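Local coordinates for CDP-glucose 4,6-dehydratase (Salmonella enterica subsp. enterica serovar Typhi, PDB 1WVG), which catalyses the NAD+-dependent conversion of CDP-D-glucose to CDP-4-dehydro-6-deoxy-D-glucose and water, a step in making a dideoxy sugar of the O-antigen, at residues K10-T15 with I83-A88; I35-A40 with A77-E82; K134-R139 with E149-Y154. One frame throughout, in Å; residues are numbered along the deposited sequence.

Interaction 1. Residues K10-T15 with I83-A88; sequences KRVFVT and IVFHMA. With APR (adenosine-5-diphosphoribose), chain C.
F13 and F85 lie at the middle of a parallel ladder in which strands 11-15 and 83-86 run 4.7 Å apart, their directions differing by 13°. Each backbone group of F13 that faces strand 83-86 is used: F13 N donates to I83 O at 3.0 Å, and F13 O accepts from F85 N at 2.9 Å. One step on, T15 N reaches F85 O at 3.0 Å; at the start, the I83 N to R11 O bond is weak. V12 and V14 turn their backbone groups the other way, to I35 and K37 of strand 35-40, so the peptide groups of strand 11-15 are shared between two neighbours.

A polar cluster centres on T15 OG1. The T15 hydroxyl sits between the backbone N and the carbonyl carbon (chi1 75°), which places it beside the end of strand 83-86. H86 ND1 meets it in the imidazole plane, 2.8 Å from T15 OG1, while A88 N donates to T15 OG1 at 3.1 Å and M87 N is shared weakly between T15 OG1 and T15 O. The other imidazole nitrogen, H86 NE2, is hydrogen-bonded to T111 OG1 of helix 100-121, so both ring nitrogens of this buried histidine have partners and its rotation is fixed.

On the sheet face carrying V12, V14, I83 and F85, the contact is apolar. V12 CG1 touches the edge of the F85 ring at CD1, 3.6 Å away, V14 CG1 meets M87 CE, and L25 and L29 of helix 20-31 lie against this layer. Beyond the strand, M87 O takes a weak hydrogen bond from APR O3D, and A88 CB approaches adenine N3 of APR at 3.4 Å. Central parallel strands whose C-terminal ends meet the ADP-ribose, the part of NAD that is bound here, mark the NAD-binding Rossmann fold.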
loop_
_atom_site.group_PDB
_atom_site.type_symbol
_atom_site.label_atom_id
_atom_site.label_comp_id
_atom_site.label_asym_id
_atom_site.label_seq_id
_atom_site.Cartn_x
_atom_site.Cartn_y
_atom_site.Cartn_z
ATOM N N LYS A 10 -12.004 -14.522 39.248
ATOM C CA LYS A 10 -11.836 -15.004 37.889
ATOM C C LYS A 10 -10.809 -16.167 37.800
ATOM O O LYS A 10 -9.738 -16.077 38.423
ATOM C CB LYS A 10 -11.409 -13.793 37.062
ATOM C CG LYS A 10 -12.503 -12.729 36.903
ATOM C CD LYS A 10 -13.594 -13.245 35.955
ATOM C CE LYS A 10 -14.846 -12.385 35.754
ATOM N NZ LYS A 10 -15.104 -11.394 36.792
ATOM N N ARG A 11 -11.132 -17.260 37.065
ATOM C CA ARG A 11 -10.217 -18.400 36.828
ATOM C C ARG A 11 -9.400 -18.009 35.592
ATOM O O ARG A 11 -9.933 -17.957 34.485
ATOM C CB ARG A 11 -10.913 -19.723 36.538
ATOM C CG ARG A 11 -11.708 -20.303 37.717
ATOM C CD ARG A 11 -12.255 -21.739 37.531
ATOM N NE ARG A 11 -13.112 -21.926 36.350
ATOM C CZ ARG A 11 -14.203 -21.212 36.005
ATOM N NH1 ARG A 11 -14.664 -20.186 36.728
ATOM N NH2 ARG A 11 -14.836 -21.530 34.867
ATOM N N VAL A 12 -8.129 -17.669 35.780
ATOM C CA VAL A 12 -7.281 -17.198 34.695
ATOM C C VAL A 12 -6.150 -18.138 34.443
ATOM O O VAL A 12 -5.392 -18.409 35.360
ATOM C CB VAL A 12 -6.661 -15.833 35.042
ATOM C CG1 VAL A 12 -5.889 -15.230 33.866
ATOM C CG2 VAL A 12 -7.695 -14.855 35.577
ATOM N N PHE A 13 -6.063 -18.611 33.213
ATOM C CA PHE A 13 -5.012 -19.504 32.804
ATOM C C PHE A 13 -3.973 -18.695 32.016
ATOM O O PHE A 13 -4.298 -18.002 31.040
ATOM C CB PHE A 13 -5.639 -20.631 31.960
ATOM C CG PHE A 13 -4.732 -21.773 31.630
ATOM C CD1 PHE A 13 -4.786 -22.958 32.359
ATOM C CD2 PHE A 13 -3.863 -21.721 30.539
ATOM C CE1 PHE A 13 -3.945 -24.021 32.029
ATOM C CE2 PHE A 13 -3.022 -22.779 30.192
ATOM C CZ PHE A 13 -3.064 -23.950 30.946
ATOM N N VAL A 14 -2.719 -18.774 32.458
ATOM C CA VAL A 14 -1.628 -18.042 31.846
ATOM C C VAL A 14 -0.494 -18.966 31.413
ATOM O O VAL A 14 0.144 -19.662 32.223
ATOM C CB VAL A 14 -1.094 -16.995 32.841
ATOM C CG1 VAL A 14 0.095 -16.213 32.265
ATOM C CG2 VAL A 14 -2.174 -16.050 33.330
ATOM N N THR A 15 -0.222 -18.980 30.113
ATOM C CA THR A 15 0.874 -19.797 29.646
ATOM C C THR A 15 2.116 -18.933 29.792
ATOM O O THR A 15 1.981 -17.716 29.728
ATOM C CB THR A 15 0.697 -20.332 28.200
ATOM O OG1 THR A 15 0.921 -19.323 27.220
ATOM C CG2 THR A 15 -0.649 -21.041 28.002
ATOM N N ILE A 83 -10.717 -16.933 31.339
ATOM C CA ILE A 83 -9.766 -16.010 30.740
ATOM C C ILE A 83 -8.423 -16.666 30.504
ATOM O O ILE A 83 -8.017 -17.526 31.271
ATOM C CB ILE A 83 -9.599 -14.797 31.628
ATOM C CG1 ILE A 83 -10.940 -14.069 31.745
ATOM C CG2 ILE A 83 -8.504 -13.897 31.060
ATOM C CD1 ILE A 83 -10.843 -12.762 32.562
ATOM N N VAL A 84 -7.749 -16.275 29.420
ATOM C CA VAL A 84 -6.501 -16.879 29.044
ATOM C C VAL A 84 -5.540 -15.897 28.493
ATOM O O VAL A 84 -5.916 -15.155 27.602
ATOM C CB VAL A 84 -6.703 -17.882 27.912
ATOM C CG1 VAL A 84 -5.350 -18.267 27.342
ATOM C CG2 VAL A 84 -7.396 -19.140 28.402
ATOM N N PHE A 85 -4.314 -15.961 28.984
ATOM C CA PHE A 85 -3.257 -15.117 28.480
ATOM C C PHE A 85 -2.203 -16.044 27.916
ATOM O O PHE A 85 -1.618 -16.817 28.656
ATOM C CB PHE A 85 -2.619 -14.250 29.568
ATOM C CG PHE A 85 -3.552 -13.160 30.056
ATOM C CD1 PHE A 85 -4.351 -13.350 31.186
ATOM C CD2 PHE A 85 -3.623 -11.931 29.394
ATOM C CE1 PHE A 85 -5.193 -12.329 31.627
ATOM C CE2 PHE A 85 -4.479 -10.910 29.812
ATOM C CZ PHE A 85 -5.259 -11.111 30.951
ATOM N N HIS A 86 -1.977 -16.017 26.617
ATOM C CA HIS A 86 -0.976 -16.888 26.043
ATOM C C HIS A 86 0.345 -16.157 25.870
ATOM O O HIS A 86 0.467 -15.400 24.924
ATOM C CB HIS A 86 -1.445 -17.342 24.647
ATOM C CG HIS A 86 -0.442 -18.180 23.913
ATOM N ND1 HIS A 86 0.192 -19.268 24.525
ATOM C CD2 HIS A 86 0.035 -18.078 22.634
ATOM C CE1 HIS A 86 1.003 -19.810 23.613
ATOM N NE2 HIS A 86 0.939 -19.110 22.471
ATOM N N MET A 87 1.324 -16.377 26.779
ATOM C CA MET A 87 2.639 -15.723 26.753
ATOM C C MET A 87 3.855 -16.639 26.672
ATOM O O MET A 87 4.979 -16.148 26.705
ATOM C CB MET A 87 2.865 -14.861 27.990
ATOM C CG MET A 87 1.838 -13.752 28.098
ATOM S SD MET A 87 2.279 -12.487 29.331
ATOM C CE MET A 87 1.385 -13.148 30.755
ATOM N N ALA A 88 3.660 -17.949 26.598
ATOM C CA ALA A 88 4.817 -18.818 26.547
ATOM C C ALA A 88 5.505 -18.678 25.208
ATOM O O ALA A 88 4.830 -18.730 24.184
ATOM C CB ALA A 88 4.404 -20.267 26.756
HETATM N N1 APR C . 6.454 -24.486 26.774
HETATM C C2 APR C . 5.967 -23.736 27.791
HETATM N N3 APR C . 6.393 -22.592 28.233
HETATM C C4 APR C . 7.443 -22.138 27.517
HETATM C C5 APR C . 8.041 -22.743 26.457
HETATM C C6 APR C . 7.519 -24.015 26.070
HETATM N N6 APR C . 7.924 -24.774 25.037
HETATM N N7 APR C . 9.078 -21.960 25.966
HETATM C C8 APR C . 9.093 -20.899 26.759
HETATM N N9 APR C . 8.123 -20.959 27.711
HETATM C "C1'" APR C . 7.816 -20.016 28.773
HETATM C "C2'" APR C . 8.967 -19.884 29.731
HETATM O "O2'" APR C . 9.023 -21.029 30.594
HETATM C "C3'" APR C . 8.535 -18.604 30.448
HETATM O "O3'" APR C . 7.500 -18.732 31.435
HETATM O "O4'" APR C . 7.704 -18.743 28.223
HETATM C "C4'" APR C . 8.039 -17.782 29.227
HETATM C "C5'" APR C . 9.081 -16.915 28.585
HETATM O "O5'" APR C . 9.388 -15.849 29.518
HETATM P PA APR C . 10.715 -14.920 29.353
HETATM O O1A APR C . 11.864 -15.647 28.669
HETATM O O2A APR C . 10.925 -14.154 30.680
HETATM O O3A APR C . 10.213 -13.876 28.285
HETATM P PB APR C . 9.210 -12.619 28.531
HETATM O O1B APR C . 10.061 -11.377 28.405
HETATM O O2B APR C . 8.337 -12.812 29.757
HETATM O O5D APR C . 8.221 -12.835 27.301
HETATM C C5D APR C . 6.845 -13.131 27.589
HETATM O O4D APR C . 5.943 -11.702 25.773
HETATM O O1D APR C . 7.389 -10.366 24.509
HETATM C C1D APR C . 6.596 -11.587 24.541
HETATM O O2D APR C . 7.734 -13.242 23.138
HETATM C C2D APR C . 7.529 -12.772 24.484
HETATM O O3D APR C . 5.763 -14.349 24.220
HETATM C C3D APR C . 6.713 -13.857 25.162
HETATM C C4D APR C . 6.081 -13.068 26.286
#

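Interaction 2. Residues I35-A40 with A77-E82; sequences IVKGYA and AEFKPE. With APR (adenosine-5-diphosphoribose), chain C.
K37 and F79 have the nearest CA atoms of the contact, 7.8 Å apart, where strand 35-40 passes the C-terminal end of helix 69-79 with no backbone hydrogen bond between them. F79 carries its ring, with CG anti to the backbone N (chi1 -176°), onto the strand. K37 CB stands over the centre of one face of that ring, a CH-pi contact with CB 3.5 Å from the centroid and only 9° off the normal. The extended lysine chain and the phenylalanine then slide past each other in opposite directions, putting K37 CD 3.7 Å from F79 CG. I35 meets the same ring differently: its carbonyl O is at the edge, near F79 CZ. In this Rossmann fold, helix 69-79 covers one side of the parallel sheet, here also resting F79 on F13, while V36 faces helix 20-31 on the other. The lysine ends at NZ, which forms a salt bridge with E78 OE1 at 3.0 Å and a hydrogen bond to S75 O; E78 is exposed and poorly ordered, so its part in holding the ammonium is probably the less constant. At the far end of the strand, A40 CA lies 3.3 Å from adenine N3 of APR.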
loop_
_atom_site.group_PDB
_atom_site.type_symbol
_atom_site.label_atom_id
_atom_site.label_comp_id
_atom_site.label_asym_id
_atom_site.label_seq_id
_atom_site.Cartn_x
_atom_site.Cartn_y
_atom_site.Cartn_z
ATOM N N ILE A 35 -7.940 -16.030 40.226
ATOM C CA ILE A 35 -7.437 -17.383 40.414
ATOM C C ILE A 35 -6.650 -17.820 39.180
ATOM O O ILE A 35 -7.209 -18.220 38.155
ATOM C CB ILE A 35 -8.502 -18.400 40.774
ATOM C CG1 ILE A 35 -9.310 -17.974 42.006
ATOM C CG2 ILE A 35 -7.819 -19.728 41.037
ATOM C CD1 ILE A 35 -10.562 -18.832 42.126
ATOM N N VAL A 36 -5.327 -17.731 39.300
ATOM C CA VAL A 36 -4.403 -18.029 38.220
ATOM C C VAL A 36 -3.727 -19.380 38.260
ATOM O O VAL A 36 -3.250 -19.810 39.313
ATOM C CB VAL A 36 -3.313 -16.974 38.223
ATOM C CG1 VAL A 36 -2.406 -17.072 36.983
ATOM C CG2 VAL A 36 -3.936 -15.591 38.377
ATOM N N LYS A 37 -3.684 -20.010 37.077
ATOM C CA LYS A 37 -3.040 -21.298 36.850
ATOM C C LYS A 37 -2.038 -21.037 35.738
ATOM O O LYS A 37 -2.405 -20.538 34.697
ATOM C CB LYS A 37 -4.008 -22.430 36.551
ATOM C CG LYS A 37 -3.328 -23.724 36.103
ATOM C CD LYS A 37 -4.261 -24.948 36.075
ATOM C CE LYS A 37 -3.532 -26.225 35.645
ATOM N NZ LYS A 37 -4.365 -27.429 35.472
ATOM N N GLY A 38 -0.765 -21.295 35.969
ATOM C CA GLY A 38 0.239 -21.039 34.964
ATOM C C GLY A 38 0.654 -22.339 34.309
ATOM O O GLY A 38 0.504 -23.416 34.875
ATOM N N TYR A 39 1.202 -22.246 33.113
ATOM C CA TYR A 39 1.667 -23.417 32.397
ATOM C C TYR A 39 2.829 -22.939 31.581
ATOM O O TYR A 39 2.658 -22.107 30.698
ATOM C CB TYR A 39 0.559 -24.042 31.506
ATOM C CG TYR A 39 0.946 -25.261 30.660
ATOM C CD1 TYR A 39 0.334 -26.504 30.857
ATOM C CD2 TYR A 39 1.859 -25.178 29.606
ATOM C CE1 TYR A 39 0.647 -27.618 30.069
ATOM C CE2 TYR A 39 2.158 -26.271 28.782
ATOM C CZ TYR A 39 1.569 -27.513 29.028
ATOM O OH TYR A 39 1.866 -28.608 28.233
ATOM N N ALA A 40 4.010 -23.430 31.948
ATOM C CA ALA A 40 5.251 -23.053 31.304
ATOM C C ALA A 40 6.353 -24.046 31.655
ATOM O O ALA A 40 6.151 -25.073 32.295
ATOM C CB ALA A 40 5.652 -21.687 31.863
ATOM N N ALA A 77 -8.479 -27.940 30.426
ATOM C CA ALA A 77 -9.732 -28.664 30.669
ATOM C C ALA A 77 -10.105 -28.818 32.149
ATOM O O ALA A 77 -11.232 -28.582 32.574
ATOM C CB ALA A 77 -9.635 -30.038 30.015
ATOM N N GLU A 78 -9.117 -29.215 32.931
ATOM C CA GLU A 78 -9.325 -29.455 34.333
ATOM C C GLU A 78 -9.564 -28.226 35.169
ATOM O O GLU A 78 -10.112 -28.355 36.271
ATOM C CB GLU A 78 -8.162 -30.258 34.925
ATOM C CG GLU A 78 -7.540 -29.532 36.126
ATOM C CD GLU A 78 -6.183 -30.047 36.513
ATOM O OE1 GLU A 78 -5.287 -30.297 35.711
ATOM O OE2 GLU A 78 -6.072 -30.177 37.815
ATOM N N PHE A 79 -9.130 -27.059 34.661
ATOM C CA PHE A 79 -9.251 -25.786 35.385
ATOM C C PHE A 79 -10.467 -24.991 34.946
ATOM O O PHE A 79 -11.048 -24.184 35.695
ATOM C CB PHE A 79 -7.935 -24.978 35.167
ATOM C CG PHE A 79 -7.760 -23.655 35.899
ATOM C CD1 PHE A 79 -7.696 -23.608 37.292
ATOM C CD2 PHE A 79 -7.584 -22.464 35.192
ATOM C CE1 PHE A 79 -7.506 -22.408 37.974
ATOM C CE2 PHE A 79 -7.402 -21.251 35.857
ATOM C CZ PHE A 79 -7.354 -21.226 37.249
ATOM N N LYS A 80 -10.828 -25.207 33.681
ATOM C CA LYS A 80 -11.951 -24.497 33.121
ATOM C C LYS A 80 -11.830 -23.015 33.385
ATOM O O LYS A 80 -12.666 -22.448 34.047
ATOM C CB LYS A 80 -13.299 -24.956 33.646
ATOM C CG LYS A 80 -13.344 -26.415 34.085
ATOM C CD LYS A 80 -14.282 -26.642 35.275
ATOM C CE LYS A 80 -13.577 -27.057 36.570
ATOM N NZ LYS A 80 -13.726 -26.114 37.703
ATOM N N PRO A 81 -10.806 -22.362 32.852
ATOM C CA PRO A 81 -10.679 -20.920 33.052
ATOM C C PRO A 81 -11.735 -20.151 32.255
ATOM O O PRO A 81 -12.402 -20.658 31.342
ATOM C CB PRO A 81 -9.339 -20.572 32.392
ATOM C CG PRO A 81 -9.162 -21.603 31.271
ATOM C CD PRO A 81 -9.930 -22.845 31.737
ATOM N N GLU A 82 -11.872 -18.879 32.550
ATOM C CA GLU A 82 -12.803 -18.071 31.786
ATOM C C GLU A 82 -11.978 -17.097 30.936
ATOM O O GLU A 82 -12.451 -16.499 29.976
ATOM C CB GLU A 82 -13.677 -17.229 32.723
ATOM C CG GLU A 82 -14.247 -18.070 33.885
ATOM C CD GLU A 82 -14.117 -17.458 35.259
ATOM O OE1 GLU A 82 -13.072 -17.288 35.845
ATOM O OE2 GLU A 82 -15.269 -17.148 35.783
HETATM N N1 APR C . 6.454 -24.486 26.774
HETATM C C2 APR C . 5.967 -23.736 27.791
HETATM N N3 APR C . 6.393 -22.592 28.233
HETATM C C4 APR C . 7.443 -22.138 27.517
HETATM C C5 APR C . 8.041 -22.743 26.457
HETATM C C6 APR C . 7.519 -24.015 26.070
HETATM N N6 APR C . 7.924 -24.774 25.037
HETATM N N7 APR C . 9.078 -21.960 25.966
HETATM C C8 APR C . 9.093 -20.899 26.759
HETATM N N9 APR C . 8.123 -20.959 27.711
HETATM C "C1'" APR C . 7.816 -20.016 28.773
HETATM C "C2'" APR C . 8.967 -19.884 29.731
HETATM O "O2'" APR C . 9.023 -21.029 30.594
HETATM C "C3'" APR C . 8.535 -18.604 30.448
HETATM O "O3'" APR C . 7.500 -18.732 31.435
HETATM O "O4'" APR C . 7.704 -18.743 28.223
HETATM C "C4'" APR C . 8.039 -17.782 29.227
HETATM C "C5'" APR C . 9.081 -16.915 28.585
HETATM O "O5'" APR C . 9.388 -15.849 29.518
HETATM P PA APR C . 10.715 -14.920 29.353
HETATM O O1A APR C . 11.864 -15.647 28.669
HETATM O O2A APR C . 10.925 -14.154 30.680
HETATM O O3A APR C . 10.213 -13.876 28.285
HETATM P PB APR C . 9.210 -12.619 28.531
HETATM O O1B APR C . 10.061 -11.377 28.405
HETATM O O2B APR C . 8.337 -12.812 29.757
HETATM O O5D APR C . 8.221 -12.835 27.301
HETATM C C5D APR C . 6.845 -13.131 27.589
HETATM O O4D APR C . 5.943 -11.702 25.773
HETATM O O1D APR C . 7.389 -10.366 24.509
HETATM C C1D APR C . 6.596 -11.587 24.541
HETATM O O2D APR C . 7.734 -13.242 23.138
HETATM C C2D APR C . 7.529 -12.772 24.484
HETATM O O3D APR C . 5.763 -14.349 24.220
HETATM C C3D APR C . 6.713 -13.857 25.162
HETATM C C4D APR C . 6.081 -13.068 26.286
#

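Interaction 3. Residues K134-R139 with E149-Y154; sequences KCYDNR and EPMGGY. With CXY (cytidine-5'-diphospho-beta-D-xylose), chain D.
M151 reaches across to C135 and Y136 along its whole length. Its CB lies 3.7 Å from C135 O. With CG anti to the carbonyl carbon (chi1 -65°) and a further bend at chi2, the chain folds back along the 134-139 segment and brings SD to 3.6 Å from C135 SG. The same sulfur makes an oblique Met-aromatic contact with Y136, 5.3 Å from the ring centroid. A last bend at chi3 sets CE beside the ring, 3.7 Å from Y136 CE2. C135 SG stands over the centre of one face of this ring, so both sulfurs attend one aromatic group, whose hydroxyl is held by N261 and R192.

The backbones meet at a single bridge between Y136 and M151. G152 N donates to C135 O at 2.7 Å, and D137 N donates to P150 O, also at 2.7 Å and nearly straight at 172°. P150 O takes a second bond from a water that also donates to D137 O. Another water links D137 OD1 with G153 N. Having no side chain, G152 lets the chains close to a CA-CA distance of 4.0 Å from D137.

The contact joins two parts of the loop between strand 126-130 and helix 156-175. It also borders other subunits: P150 packs on P150 of the second subunit, and E149 OE1 accepts from R146 N of its own chain and forms a salt bridge with R146 of the third subunit. At the start of the 134-139 segment, K134 NZ donates to CXY O1B at 2.8 Å and weakly to O1'. Main-chain bonds, water bridges and sulfur contacts grip the residues following K134, which probably helps to steady the backbone that presents this lysine to the sugar-nucleotide diphosphate.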
loop_
_atom_site.group_PDB
_atom_site.type_symbol
_atom_site.label_atom_id
_atom_site.label_comp_id
_atom_site.label_asym_id
_atom_site.label_seq_id
_atom_site.Cartn_x
_atom_site.Cartn_y
_atom_site.Cartn_z
ATOM N N LYS A 134 7.866 -7.275 17.043
ATOM C CA LYS A 134 8.612 -7.755 15.893
ATOM C C LYS A 134 7.794 -8.479 14.849
ATOM O O LYS A 134 8.342 -8.971 13.867
ATOM C CB LYS A 134 9.756 -8.643 16.347
ATOM C CG LYS A 134 10.579 -7.848 17.330
ATOM C CD LYS A 134 12.058 -8.130 17.273
ATOM C CE LYS A 134 12.719 -7.828 18.616
ATOM N NZ LYS A 134 12.301 -6.531 19.175
ATOM N N CYS A 135 6.495 -8.566 15.038
ATOM C CA CYS A 135 5.657 -9.267 14.048
ATOM C C CYS A 135 5.562 -8.578 12.684
ATOM O O CYS A 135 5.322 -9.210 11.622
ATOM C CB CYS A 135 4.234 -9.578 14.594
ATOM S SG CYS A 135 3.221 -8.085 14.869
ATOM N N TYR A 136 5.716 -7.241 12.712
ATOM C CA TYR A 136 5.575 -6.464 11.486
ATOM C C TYR A 136 6.762 -6.567 10.561
ATOM O O TYR A 136 7.913 -6.548 10.976
ATOM C CB TYR A 136 5.384 -4.958 11.806
ATOM C CG TYR A 136 4.124 -4.606 12.597
ATOM C CD1 TYR A 136 4.206 -4.243 13.947
ATOM C CD2 TYR A 136 2.861 -4.602 12.000
ATOM C CE1 TYR A 136 3.065 -3.918 14.689
ATOM C CE2 TYR A 136 1.711 -4.277 12.727
ATOM C CZ TYR A 136 1.807 -3.920 14.075
ATOM O OH TYR A 136 0.679 -3.612 14.803
ATOM N N ASP A 137 6.477 -6.597 9.279
ATOM C CA ASP A 137 7.560 -6.579 8.323
ATOM C C ASP A 137 8.310 -5.273 8.615
ATOM O O ASP A 137 7.673 -4.220 8.602
ATOM C CB ASP A 137 6.861 -6.494 6.943
ATOM C CG ASP A 137 7.865 -6.404 5.855
ATOM O OD1 ASP A 137 8.959 -6.901 5.955
ATOM O OD2 ASP A 137 7.483 -5.671 4.855
ATOM N N ASN A 138 9.610 -5.308 8.922
ATOM C CA ASN A 138 10.363 -4.087 9.255
ATOM C C ASN A 138 10.915 -3.309 8.049
ATOM O O ASN A 138 11.840 -3.748 7.381
ATOM C CB ASN A 138 11.417 -4.347 10.354
ATOM C CG ASN A 138 11.938 -3.068 11.025
ATOM O OD1 ASN A 138 12.075 -2.021 10.376
ATOM N ND2 ASN A 138 12.177 -3.105 12.343
ATOM N N ARG A 139 10.321 -2.150 7.736
ATOM C CA ARG A 139 10.731 -1.342 6.605
ATOM C C ARG A 139 11.899 -0.431 6.936
ATOM O O ARG A 139 12.385 0.332 6.092
ATOM C CB ARG A 139 9.553 -0.510 6.195
ATOM C CG ARG A 139 8.378 -1.437 5.984
ATOM C CD ARG A 139 8.385 -1.980 4.570
ATOM N NE ARG A 139 9.106 -1.068 3.693
ATOM C CZ ARG A 139 8.504 -0.256 2.837
ATOM N NH1 ARG A 139 7.178 -0.226 2.722
ATOM N NH2 ARG A 139 9.248 0.557 2.091
ATOM N N GLU A 149 -0.729 -3.090 9.182
ATOM C CA GLU A 149 0.421 -3.345 8.316
ATOM C C GLU A 149 0.828 -4.821 8.257
ATOM O O GLU A 149 0.432 -5.646 9.092
ATOM C CB GLU A 149 1.575 -2.357 8.594
ATOM C CG GLU A 149 1.108 -0.906 8.231
ATOM C CD GLU A 149 2.118 0.165 8.565
ATOM O OE1 GLU A 149 2.305 0.642 9.672
ATOM O OE2 GLU A 149 2.806 0.527 7.511
ATOM N N PRO A 150 1.593 -5.167 7.236
ATOM C CA PRO A 150 2.005 -6.535 7.000
ATOM C C PRO A 150 2.933 -7.138 8.003
ATOM O O PRO A 150 3.838 -6.509 8.562
ATOM C CB PRO A 150 2.669 -6.595 5.635
ATOM C CG PRO A 150 2.552 -5.202 5.035
ATOM C CD PRO A 150 2.034 -4.275 6.128
ATOM N N MET A 151 2.654 -8.421 8.185
ATOM C CA MET A 151 3.379 -9.267 9.107
ATOM C C MET A 151 4.607 -9.769 8.374
ATOM O O MET A 151 4.612 -9.880 7.148
ATOM C CB MET A 151 2.537 -10.490 9.550
ATOM C CG MET A 151 1.302 -10.135 10.356
ATOM S SD MET A 151 1.743 -9.160 11.791
ATOM C CE MET A 151 0.671 -7.706 11.670
ATOM N N GLY A 152 5.662 -10.050 9.122
ATOM C CA GLY A 152 6.896 -10.548 8.520
ATOM C C GLY A 152 7.847 -10.958 9.622
ATOM O O GLY A 152 7.438 -11.584 10.622
ATOM N N GLY A 153 9.097 -10.542 9.457
ATOM C CA GLY A 153 10.130 -10.806 10.463
ATOM C C GLY A 153 11.395 -11.288 9.789
ATOM O O GLY A 153 11.343 -12.248 9.055
ATOM N N TYR A 154 12.513 -10.634 10.013
ATOM C CA TYR A 154 13.763 -11.037 9.370
ATOM C C TYR A 154 14.344 -12.315 9.972
ATOM O O TYR A 154 14.532 -13.293 9.256
ATOM C CB TYR A 154 14.747 -9.879 9.431
ATOM C CG TYR A 154 16.097 -10.083 8.782
ATOM C CD1 TYR A 154 16.417 -9.435 7.588
ATOM C CD2 TYR A 154 17.069 -10.866 9.410
ATOM C CE1 TYR A 154 17.681 -9.571 7.018
ATOM C CE2 TYR A 154 18.330 -11.023 8.839
ATOM C CZ TYR A 154 18.638 -10.364 7.648
ATOM O OH TYR A 154 19.883 -10.482 7.080
HETATM O O1B CXY D . 14.510 -5.745 20.729
HETATM P PB CXY D . 14.938 -7.077 21.313
HETATM O O2B CXY D . 15.866 -7.868 20.429
HETATM O "O1'" CXY D . 13.605 -7.972 21.666
HETATM O O3A CXY D . 15.552 -6.526 22.621
HETATM P PA CXY D . 17.107 -6.438 23.151
HETATM O O1A CXY D . 17.008 -5.875 24.524
HETATM O O2A CXY D . 17.769 -7.758 23.078
HETATM O O5D CXY D . 17.751 -5.453 22.078
HETATM C C5D CXY D . 17.444 -4.056 22.178
HETATM C C4D CXY D . 18.431 -3.286 21.336
HETATM O O4D CXY D . 19.605 -3.040 22.149
HETATM C C3D CXY D . 18.900 -3.924 20.028
HETATM O O3D CXY D . 19.168 -2.988 18.923
HETATM C C2D CXY D . 20.185 -4.588 20.556
HETATM O O2D CXY D . 21.062 -4.830 19.452
HETATM C C1D CXY D . 20.721 -3.484 21.439
HETATM N N1 CXY D . 21.725 -3.937 22.407
HETATM C C6 CXY D . 21.395 -4.884 23.363
HETATM C C5 CXY D . 22.247 -5.306 24.264
HETATM C C4 CXY D . 23.585 -4.825 24.297
HETATM N N3 CXY D . 23.860 -3.858 23.316
HETATM C C2 CXY D . 22.989 -3.385 22.349
HETATM N N4 CXY D . 24.460 -5.184 25.077
HETATM O O2 CXY D . 23.309 -2.547 21.499
HETATM C "C1'" CXY D . 13.056 -7.690 22.942
HETATM C "C2'" CXY D . 12.608 -9.016 23.506
HETATM C "C3'" CXY D . 11.557 -9.556 22.555
HETATM C "C4'" CXY D . 10.385 -8.581 22.451
HETATM C "C5'" CXY D . 10.892 -7.212 22.016
HETATM O "O2'" CXY D . 13.694 -9.964 23.573
HETATM O "O3'" CXY D . 11.030 -10.789 23.078
HETATM O "O4'" CXY D . 9.411 -9.080 21.537
HETATM O "O5'" CXY D . 11.933 -6.757 22.885
HETATM O O HOH W 1 4.943 -4.034 8.146
HETATM O O HOH W 2 10.258 -9.210 7.209
#

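Interactions 1 and 2 belong to one sheet: their centres are 7 Å apart, interaction 2 is nested within the chain loop closed by interaction 1, and strand 11-15 lies beside strand 35-40, with K10 O and I35 N probably hydrogen-bonded. Both end at APR, through A88 and A40 near its adenine and M87 at its terminal ribose. Interaction 3 follows later in the chain, its centre about 26 Å from that of interaction 1 and about 32 Å from that of interaction 2, touching neither. It reaches the other ligand, CXY, through K134. The two sites adjoin: the K134 side chain is about 8 Å from APR, and that of M87 about 10 Å from CXY.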